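Local coordinates for protein glucokinase (Streptomyces griseus, PDB 3VGL) that probably phosphorylates D-glucose to glucose 6-phosphate at the expense of ATP, as a zinc-containing glucokinase of the ROK family, at residues L130-L134 / E176-R182; L134-I138 / A152-G156; K71-V75 / E86-D90. All blocks are in the same frame, centred on the assembly; numbering follows the deposited sequence.

Contact 1: residues L130-L134 / E176-R182. With ANP (phosphoaminophosphonic acid-adenylate ester), chain E; BGC (beta-D-glucopyranose), chain D.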
loop_
_atom_site.group_PDB
_atom_site.type_symbol
_atom_site.label_atom_id
_atom_site.label_comp_id
_atom_site.label_asym_id
_atom_site.label_seq_id
_atom_site.Cartn_x
_atom_site.Cartn_y
_atom_site.Cartn_z
ATOM N N LEU A 130 5.719 21.626 -7.748
ATOM C CA LEU A 130 6.681 20.590 -7.377
ATOM C C LEU A 130 7.990 21.254 -7.014
ATOM O O LEU A 130 8.658 21.819 -7.868
ATOM C CB LEU A 130 6.891 19.638 -8.567
ATOM C CG LEU A 130 5.658 18.876 -9.054
ATOM C CD1 LEU A 130 5.999 18.092 -10.311
ATOM C CD2 LEU A 130 5.126 17.937 -7.946
ATOM N N GLY A 131 8.360 21.161 -5.743
ATOM C CA GLY A 131 9.544 21.873 -5.220
ATOM C C GLY A 131 10.054 21.149 -4.002
ATOM O O GLY A 131 10.147 19.915 -3.999
ATOM N N THR A 132 10.378 21.901 -2.952
ATOM C CA THR A 132 10.748 21.268 -1.681
ATOM C C THR A 132 9.640 20.338 -1.217
ATOM O O THR A 132 9.901 19.236 -0.710
ATOM C CB THR A 132 10.994 22.332 -0.617
ATOM O OG1 THR A 132 12.042 23.175 -1.087
ATOM C CG2 THR A 132 11.454 21.715 0.696
ATOM N N GLY A 133 8.413 20.826 -1.387
ATOM C CA GLY A 133 7.214 20.043 -1.122
ATOM C C GLY A 133 6.304 20.066 -2.339
ATOM O O GLY A 133 6.710 20.436 -3.430
ATOM N N LEU A 134 5.061 19.649 -2.157
ATOM C CA LEU A 134 4.066 19.733 -3.217
ATOM C C LEU A 134 2.964 20.652 -2.713
ATOM O O LEU A 134 2.417 20.420 -1.653
ATOM C CB LEU A 134 3.502 18.332 -3.590
ATOM C CG LEU A 134 2.554 18.344 -4.815
ATOM C CD1 LEU A 134 2.565 17.000 -5.542
ATOM C CD2 LEU A 134 1.093 18.659 -4.411
ATOM N N GLU A 176 3.325 14.501 -1.276
ATOM C CA GLU A 176 4.563 15.233 -1.502
ATOM C C GLU A 176 5.820 14.403 -1.277
ATOM O O GLU A 176 6.876 14.724 -1.832
ATOM C CB GLU A 176 4.586 16.543 -0.723
ATOM C CG GLU A 176 5.151 16.512 0.632
ATOM C CD GLU A 176 5.440 17.945 1.164
ATOM O OE1 GLU A 176 4.759 18.887 0.742
ATOM O OE2 GLU A 176 6.351 18.095 2.012
ATOM N N GLN A 177 5.730 13.317 -0.502
ATOM C CA GLN A 177 6.900 12.435 -0.340
ATOM C C GLN A 177 7.201 11.619 -1.590
ATOM O O GLN A 177 8.300 11.087 -1.708
ATOM C CB GLN A 177 6.723 11.505 0.874
ATOM C CG GLN A 177 6.624 12.276 2.189
ATOM C CD GLN A 177 7.823 13.166 2.389
ATOM O OE1 GLN A 177 8.985 12.751 2.141
ATOM N NE2 GLN A 177 7.568 14.398 2.802
ATOM N N TYR A 178 6.224 11.573 -2.518
ATOM C CA TYR A 178 6.337 10.789 -3.767
ATOM C C TYR A 178 6.442 11.665 -4.998
ATOM O O TYR A 178 6.993 11.239 -6.016
ATOM C CB TYR A 178 5.146 9.824 -3.907
ATOM C CG TYR A 178 5.073 8.876 -2.729
ATOM C CD1 TYR A 178 5.830 7.711 -2.712
ATOM C CD2 TYR A 178 4.341 9.220 -1.588
ATOM C CE1 TYR A 178 5.806 6.848 -1.607
ATOM C CE2 TYR A 178 4.304 8.366 -0.480
ATOM C CZ TYR A 178 5.051 7.201 -0.507
ATOM O OH TYR A 178 5.076 6.319 0.572
ATOM N N ALA A 179 5.913 12.880 -4.906
ATOM C CA ALA A 179 5.989 13.812 -6.043
ATOM C C ALA A 179 6.394 15.189 -5.521
ATOM O O ALA A 179 5.590 15.893 -4.874
ATOM C CB ALA A 179 4.640 13.891 -6.760
ATOM N N SER A 180 7.638 15.549 -5.792
ATOM C CA SER A 180 8.196 16.842 -5.412
ATOM C C SER A 180 9.591 16.858 -6.009
ATOM O O SER A 180 10.067 15.825 -6.536
ATOM C CB SER A 180 8.267 16.988 -3.883
ATOM O OG SER A 180 9.350 16.219 -3.355
ATOM N N GLY A 181 10.242 18.020 -5.954
ATOM C CA GLY A 181 11.675 18.100 -6.348
ATOM C C GLY A 181 12.535 17.240 -5.428
ATOM O O GLY A 181 13.473 16.579 -5.876
ATOM N N ARG A 182 12.204 17.223 -4.137
ATOM C CA ARG A 182 12.954 16.386 -3.199
ATOM C C ARG A 182 12.818 14.911 -3.523
ATOM O O ARG A 182 13.804 14.186 -3.406
ATOM C CB ARG A 182 12.587 16.653 -1.731
ATOM C CG ARG A 182 13.201 17.883 -1.183
ATOM C CD ARG A 182 13.049 17.932 0.328
ATOM N NE ARG A 182 13.799 19.082 0.830
ATOM C CZ ARG A 182 13.679 19.565 2.059
ATOM N NH1 ARG A 182 14.397 20.616 2.428
ATOM N NH2 ARG A 182 12.833 18.998 2.909
HETATM P PB ANP E . 11.252 26.061 -3.057
HETATM O O1B ANP E . 10.518 24.772 -2.674
HETATM O O2B ANP E . 12.188 26.612 -2.020
HETATM N N3B ANP E . 10.103 27.277 -3.430
HETATM P PA ANP E . 11.933 24.971 -5.682
HETATM O O1A ANP E . 13.070 25.340 -6.638
HETATM O O2A ANP E . 10.508 25.137 -6.111
HETATM O O3A ANP E . 12.219 25.757 -4.301
HETATM O "O5'" ANP E . 12.103 23.443 -5.207
HETATM C "C5'" ANP E . 13.346 22.940 -4.707
HETATM C "C4'" ANP E . 13.423 21.451 -4.966
HETATM O "O4'" ANP E . 13.168 21.178 -6.351
HETATM C "C3'" ANP E . 14.812 20.941 -4.673
HETATM O "O3'" ANP E . 14.690 19.557 -4.334
HETATM C "C2'" ANP E . 15.475 21.084 -6.019
HETATM O "O2'" ANP E . 16.573 20.201 -6.169
HETATM C "C1'" ANP E . 14.364 20.766 -7.009
HETATM N N9 ANP E . 14.466 21.602 -8.219
HETATM C C8 ANP E . 14.320 22.936 -8.318
HETATM N N7 ANP E . 14.478 23.343 -9.617
HETATM C C5 ANP E . 14.698 22.228 -10.336
HETATM C C6 ANP E . 14.969 21.894 -11.763
HETATM N N6 ANP E . 15.008 22.865 -12.713
HETATM N N1 ANP E . 15.133 20.591 -12.074
HETATM C C2 ANP E . 15.105 19.584 -11.167
HETATM N N3 ANP E . 14.878 19.822 -9.854
HETATM C C4 ANP E . 14.686 21.084 -9.421
HETATM C C2 BGC D . 3.196 22.870 2.314
HETATM C C3 BGC D . 2.346 23.770 1.420
HETATM C C4 BGC D . 3.187 24.431 0.326
HETATM C C5 BGC D . 3.967 23.339 -0.386
HETATM C C6 BGC D . 4.874 23.903 -1.485
HETATM C C1 BGC D . 3.940 21.874 1.431
HETATM O O1 BGC D . 4.815 21.086 2.190
HETATM O O2 BGC D . 2.296 22.132 3.162
HETATM O O3 BGC D . 1.712 24.755 2.176
HETATM O O4 BGC D . 2.328 25.063 -0.605
HETATM O O5 BGC D . 4.767 22.598 0.522
HETATM O O6 BGC D . 5.811 24.821 -0.948
HETATM O O HOH W 1 8.954 17.458 1.038
#
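Thr132 and Arg182 run together in one direction, with the methyl CG2 of Thr132 set over the middle of one guanidinium face, 3.4 Å from Arg182 CZ. The other branch of the threonine faces the nucleotide. With OG1 anti to the carbonyl carbon (chi1 -59°), the hydroxyl donates to ANP O1B at 2.7 Å, and the backbone N of Thr132 gives the same oxygen a nearly straight bond (164°). One phosphate oxygen is thus gripped by two donors of one residue, and the hydroxyl is also hydrogen-bonded to Thr12 OG1.

Glu176 serves the sugar. Its carboxylate sits beside Gly133, where a side chain would collide with OE1. Glu176 OE1 takes the N-H of Leu134 at 3.0 Å, met from well above the carboxylate plane, and also the O1 hydroxyl of the bound glucose at 2.6 Å. The second oxygen, OE2, is held by Asn80, and a water lies within bonding reach of both OE2 and Thr132 O.

On the side away from both ligands the packing is apolar. Leu134 CD1 rests 3.9 Å from Ala179 CB, and Leu130 CD2 reaches the same methyl from a little farther off. Ser180 is the N-cap of helix 181-194, its OG bonded to Ala183 N, and the helix start gives Gly131 O two weak bonds, from Gly181 N and Arg182 N. Gly131 and Gly181 both crowd the nucleotide, where a CB on either would strike it.

This glycine-rich turn corresponds in position to the second of the two phosphate-binding loops of the actin-like ATPase fold. Chemically, the contact links the nucleotide and sugar sites: the turn that donates to the ANP phosphate through Thr132 also donates, two residues on, to the carboxylate that accepts from glucose O1.

Contact 2: residues L134-I138 / A152-G156. With NA (sodium ion), chain C; BGC (beta-D-glucopyranose), chain D.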
loop_
_atom_site.group_PDB
_atom_site.type_symbol
_atom_site.label_atom_id
_atom_site.label_comp_id
_atom_site.label_asym_id
_atom_site.label_seq_id
_atom_site.Cartn_x
_atom_site.Cartn_y
_atom_site.Cartn_z
ATOM N N LEU A 134 5.061 19.649 -2.157
ATOM C CA LEU A 134 4.066 19.733 -3.217
ATOM C C LEU A 134 2.964 20.652 -2.713
ATOM O O LEU A 134 2.417 20.420 -1.653
ATOM C CB LEU A 134 3.502 18.332 -3.590
ATOM C CG LEU A 134 2.554 18.344 -4.815
ATOM C CD1 LEU A 134 2.565 17.000 -5.542
ATOM C CD2 LEU A 134 1.093 18.659 -4.411
ATOM N N GLY A 135 2.713 21.733 -3.452
ATOM C CA GLY A 135 1.652 22.672 -3.091
ATOM C C GLY A 135 0.508 22.609 -4.088
ATOM O O GLY A 135 0.647 22.112 -5.202
ATOM N N GLY A 136 -0.660 23.063 -3.658
ATOM C CA GLY A 136 -1.813 23.146 -4.548
ATOM C C GLY A 136 -2.435 24.536 -4.576
ATOM O O GLY A 136 -2.238 25.344 -3.670
ATOM N N GLY A 137 -3.222 24.794 -5.611
ATOM C CA GLY A 137 -3.990 26.032 -5.701
ATOM C C GLY A 137 -5.240 25.759 -6.511
ATOM O O GLY A 137 -5.205 25.024 -7.501
ATOM N N ILE A 138 -6.346 26.348 -6.085
ATOM C CA ILE A 138 -7.666 26.064 -6.658
ATOM C C ILE A 138 -8.272 27.348 -7.213
ATOM O O ILE A 138 -8.472 28.321 -6.485
ATOM C CB ILE A 138 -8.624 25.527 -5.573
ATOM C CG1 ILE A 138 -8.135 24.206 -4.993
ATOM C CG2 ILE A 138 -10.060 25.325 -6.141
ATOM C CD1 ILE A 138 -8.768 23.908 -3.675
ATOM N N ALA A 152 -7.415 25.253 2.410
ATOM C CA ALA A 152 -7.685 24.399 1.248
ATOM C C ALA A 152 -6.428 24.226 0.399
ATOM O O ALA A 152 -5.434 24.971 0.555
ATOM C CB ALA A 152 -8.836 24.961 0.396
ATOM N N ALA A 153 -6.480 23.245 -0.496
ATOM C CA ALA A 153 -5.442 23.051 -1.516
ATOM C C ALA A 153 -4.097 22.646 -0.911
ATOM O O ALA A 153 -3.034 22.915 -1.479
ATOM C CB ALA A 153 -5.300 24.292 -2.410
ATOM N N GLU A 154 -4.149 21.937 0.206
ATOM C CA GLU A 154 -2.948 21.323 0.762
ATOM C C GLU A 154 -2.777 19.916 0.181
ATOM O O GLU A 154 -2.747 18.902 0.902
ATOM C CB GLU A 154 -3.016 21.344 2.286
ATOM C CG GLU A 154 -2.609 22.729 2.835
ATOM C CD GLU A 154 -1.188 23.068 2.444
ATOM O OE1 GLU A 154 -0.340 22.139 2.522
ATOM O OE2 GLU A 154 -0.953 24.248 2.070
ATOM N N PHE A 155 -2.655 19.878 -1.146
ATOM C CA PHE A 155 -2.644 18.604 -1.862
ATOM C C PHE A 155 -1.441 17.727 -1.487
ATOM O O PHE A 155 -1.484 16.485 -1.605
ATOM C CB PHE A 155 -2.526 18.835 -3.376
ATOM C CG PHE A 155 -3.627 19.669 -3.986
ATOM C CD1 PHE A 155 -4.882 19.804 -3.386
ATOM C CD2 PHE A 155 -3.405 20.257 -5.227
ATOM C CE1 PHE A 155 -5.894 20.573 -4.014
ATOM C CE2 PHE A 155 -4.383 21.017 -5.850
ATOM C CZ PHE A 155 -5.627 21.186 -5.249
ATOM N N GLY A 156 -0.369 18.372 -1.027
ATOM C CA GLY A 156 0.857 17.642 -0.687
ATOM C C GLY A 156 0.683 16.645 0.429
ATOM O O GLY A 156 1.483 15.736 0.577
HETATM NA NA NA C . -2.176 25.924 -1.485
HETATM C C2 BGC D . 3.196 22.870 2.314
HETATM C C3 BGC D . 2.346 23.770 1.420
HETATM C C4 BGC D . 3.187 24.431 0.326
HETATM C C5 BGC D . 3.967 23.339 -0.386
HETATM C C6 BGC D . 4.874 23.903 -1.485
HETATM C C1 BGC D . 3.940 21.874 1.431
HETATM O O1 BGC D . 4.815 21.086 2.190
HETATM O O2 BGC D . 2.296 22.132 3.162
HETATM O O3 BGC D . 1.712 24.755 2.176
HETATM O O4 BGC D . 2.328 25.063 -0.605
HETATM O O5 BGC D . 4.767 22.598 0.522
HETATM O O6 BGC D . 5.811 24.821 -0.948
HETATM O O HOH W 2 0.287 20.993 -0.013
HETATM O O HOH W 3 -0.412 24.338 -0.989
HETATM O O HOH W 4 -2.727 25.854 0.904
#
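Gly136 lies against the ring of Phe155 where strand 134-140, part of the mixed sheet of an actin-like ATPase domain, passes the loop that carries Glu154, centre of an inverse gamma turn. Phe155 CB touches Leu134 CD2 at 3.8 Å; beyond it the ring atoms CD2 and CE2 of Phe155 both meet Gly136 CA, CD2 at 3.4 Å, and CZ ends on Ile138 CG1. A CB on Gly136 would drive into the ring. Ile138 CD1 also packs on Ala153 CB, and Leu250 of a neighbouring subunit covers both Ile138 and Phe155.

Glu154 turns the other way, to the sugar. Its chain is bent at chi2 (-61°), which brings the carboxylate to the glucose: OE1 accepts from O2 and OE2 from O3, a bidentate hold with both bonds at 2.7 Å. A glutamine in its place would probably leave one of these sugar hydroxyls without its acceptor and disturb the waters that donate to the carboxylate. One of those waters joins Leu134 O, Glu154 OE1 and Gly156 N, bridging strand and loop. Another links Gly136 N, Ala153 O, Glu154 OE2 and glucose O4, and is itself a ligand of the sodium ion. Asn104 and Asn107 also bind this sodium, and the strand contributes Gly136 O, 2.3 Å from the metal.

Contact 3: residues K71-V75 / E86-D90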
loop_
_atom_site.group_PDB
_atom_site.type_symbol
_atom_site.label_atom_id
_atom_site.label_comp_id
_atom_site.label_asym_id
_atom_site.label_seq_id
_atom_site.Cartn_x
_atom_site.Cartn_y
_atom_site.Cartn_z
ATOM N N LYS A 71 -7.603 34.816 7.209
ATOM C CA LYS A 71 -7.314 36.253 7.278
ATOM C C LYS A 71 -6.061 36.653 6.483
ATOM O O LYS A 71 -5.718 37.835 6.412
ATOM C CB LYS A 71 -7.183 36.711 8.735
ATOM C CG LYS A 71 -8.447 36.500 9.564
ATOM C CD LYS A 71 -8.583 37.517 10.688
ATOM C CE LYS A 71 -9.387 38.745 10.233
ATOM N NZ LYS A 71 -9.563 39.767 11.300
ATOM N N ARG A 72 -5.376 35.674 5.890
ATOM C CA ARG A 72 -4.217 35.955 5.030
ATOM C C ARG A 72 -3.130 36.758 5.759
ATOM O O ARG A 72 -2.609 37.762 5.243
ATOM C CB ARG A 72 -4.652 36.618 3.709
ATOM C CG ARG A 72 -5.566 35.720 2.858
ATOM C CD ARG A 72 -6.373 36.531 1.867
ATOM N NE ARG A 72 -7.764 36.087 1.825
ATOM C CZ ARG A 72 -8.699 36.642 1.055
ATOM N NH1 ARG A 72 -8.389 37.651 0.250
ATOM N NH2 ARG A 72 -9.946 36.180 1.087
ATOM N N ALA A 73 -2.803 36.307 6.967
ATOM C CA ALA A 73 -1.877 37.034 7.835
ATOM C C ALA A 73 -0.884 36.164 8.603
ATOM O O ALA A 73 0.175 36.638 9.028
ATOM C CB ALA A 73 -2.662 37.907 8.814
ATOM N N THR A 74 -1.233 34.893 8.782
ATOM C CA THR A 74 -0.510 34.017 9.679
ATOM C C THR A 74 -0.254 32.673 9.020
ATOM O O THR A 74 -1.148 32.104 8.398
ATOM C CB THR A 74 -1.344 33.790 10.946
ATOM O OG1 THR A 74 -1.498 35.049 11.614
ATOM C CG2 THR A 74 -0.697 32.798 11.899
ATOM N N VAL A 75 0.979 32.193 9.144
ATOM C CA VAL A 75 1.296 30.812 8.745
ATOM C C VAL A 75 0.988 29.894 9.936
ATOM O O VAL A 75 1.742 29.861 10.901
ATOM C CB VAL A 75 2.764 30.660 8.258
ATOM C CG1 VAL A 75 2.991 29.220 7.725
ATOM C CG2 VAL A 75 3.095 31.680 7.129
ATOM N N GLU A 86 2.666 31.521 12.973
ATOM C CA GLU A 86 3.586 32.630 12.740
ATOM C C GLU A 86 2.879 33.884 12.173
ATOM O O GLU A 86 2.385 33.862 11.042
ATOM C CB GLU A 86 4.713 32.171 11.796
ATOM C CG GLU A 86 5.691 33.274 11.331
ATOM C CD GLU A 86 6.722 33.653 12.398
ATOM O OE1 GLU A 86 7.585 34.513 12.121
ATOM O OE2 GLU A 86 6.669 33.077 13.508
ATOM N N PRO A 87 2.847 34.996 12.947
ATOM C CA PRO A 87 2.216 36.232 12.481
ATOM C C PRO A 87 3.097 36.991 11.484
ATOM O O PRO A 87 3.640 38.074 11.763
ATOM C CB PRO A 87 2.002 37.024 13.780
ATOM C CG PRO A 87 3.099 36.595 14.652
ATOM C CD PRO A 87 3.381 35.138 14.317
ATOM N N LEU A 88 3.194 36.431 10.292
ATOM C CA LEU A 88 4.110 36.933 9.301
ATOM C C LEU A 88 3.739 38.325 8.797
ATOM O O LEU A 88 4.611 39.174 8.636
ATOM C CB LEU A 88 4.192 35.919 8.151
ATOM C CG LEU A 88 5.432 35.999 7.272
ATOM C CD1 LEU A 88 6.743 35.829 8.059
ATOM C CD2 LEU A 88 5.328 34.915 6.218
ATOM N N LYS A 89 2.449 38.552 8.548
ATOM C CA LYS A 89 1.980 39.868 8.110
ATOM C C LYS A 89 2.427 40.959 9.081
ATOM O O LYS A 89 3.020 41.954 8.672
ATOM C CB LYS A 89 0.459 39.892 7.985
ATOM C CG LYS A 89 -0.123 41.302 7.770
ATOM C CD LYS A 89 -1.616 41.236 7.549
ATOM C CE LYS A 89 -2.216 42.630 7.478
ATOM N NZ LYS A 89 -3.550 42.577 6.838
ATOM N N ASP A 90 2.154 40.741 10.363
ATOM C CA ASP A 90 2.454 41.752 11.383
ATOM C C ASP A 90 3.947 42.031 11.478
ATOM O O ASP A 90 4.361 43.187 11.535
ATOM C CB ASP A 90 1.916 41.323 12.745
ATOM C CG ASP A 90 0.398 41.345 12.811
ATOM O OD1 ASP A 90 -0.248 41.918 11.904
ATOM O OD2 ASP A 90 -0.155 40.791 13.784
HETATM O O HOH W 5 -5.580 40.308 7.748
HETATM O O HOH W 6 -3.856 40.163 4.801
HETATM O O HOH W 7 0.349 38.475 11.092
#
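Val75 and Glu86 form an antiparallel hydrogen-bonded pair, the end-to-end directions of 72-75 and 86-89 being 149° apart. Val75 N donates to Glu86 O at 2.9 Å, and Glu86 N returns a bond of 2.8 Å to Val75 O. Glu86 O also accepts from Leu88 N, which arrives from the opposite face of its carbonyl plane, across the inverse gamma turn centred on Pro87. One residue farther on, Lys89 N reaches Ala73 O at 3.0 Å with a nearly straight N-H (167°).

The side chain of Lys89 passes over Ala73: its CD lies 3.7 Å from Ala73 CB, and the chain, extended beyond CG, carries NZ on to two waters held by Lys71 O and Arg72 O. Thr74 turns CG2 to Glu86 O, 3.4 Å away. On the buried side Val75 and Leu88 pack flank to flank, their CG2 and CD2 touching at 4.0 Å, and both also pack on Trp83.

Asp69 OD1 accepts from the backbone N of Ala73 and of Thr74, bracing the turn before Val75. The whole is a single antiparallel bridge running into a helix N-terminus, with Pro87 as N-cap, and it fastens the 67-68/75-77 hairpin to the start of helix 88-96.

Overall arrangement
From the N terminus, contact 3 comes first, closing the loop of residues 76-85, which brings Pro79 and Asn80 of the glucose pocket. It is complete before the others begin and stays apart from them, its centre about 24 Å from that of contact 1 and about 18 Å from that of contact 2. The remaining two both begin at the turn that ends in Leu134, which they share: contact 2 closes the shorter loop, from strand 134-140 to residues 152-156, and lies within the longer one that contact 1 closes at helix 181-194. Glu176 N and Gly156 O probably join them directly, and both contacts border the glucose, with contact 1 reaching on to the nucleotide.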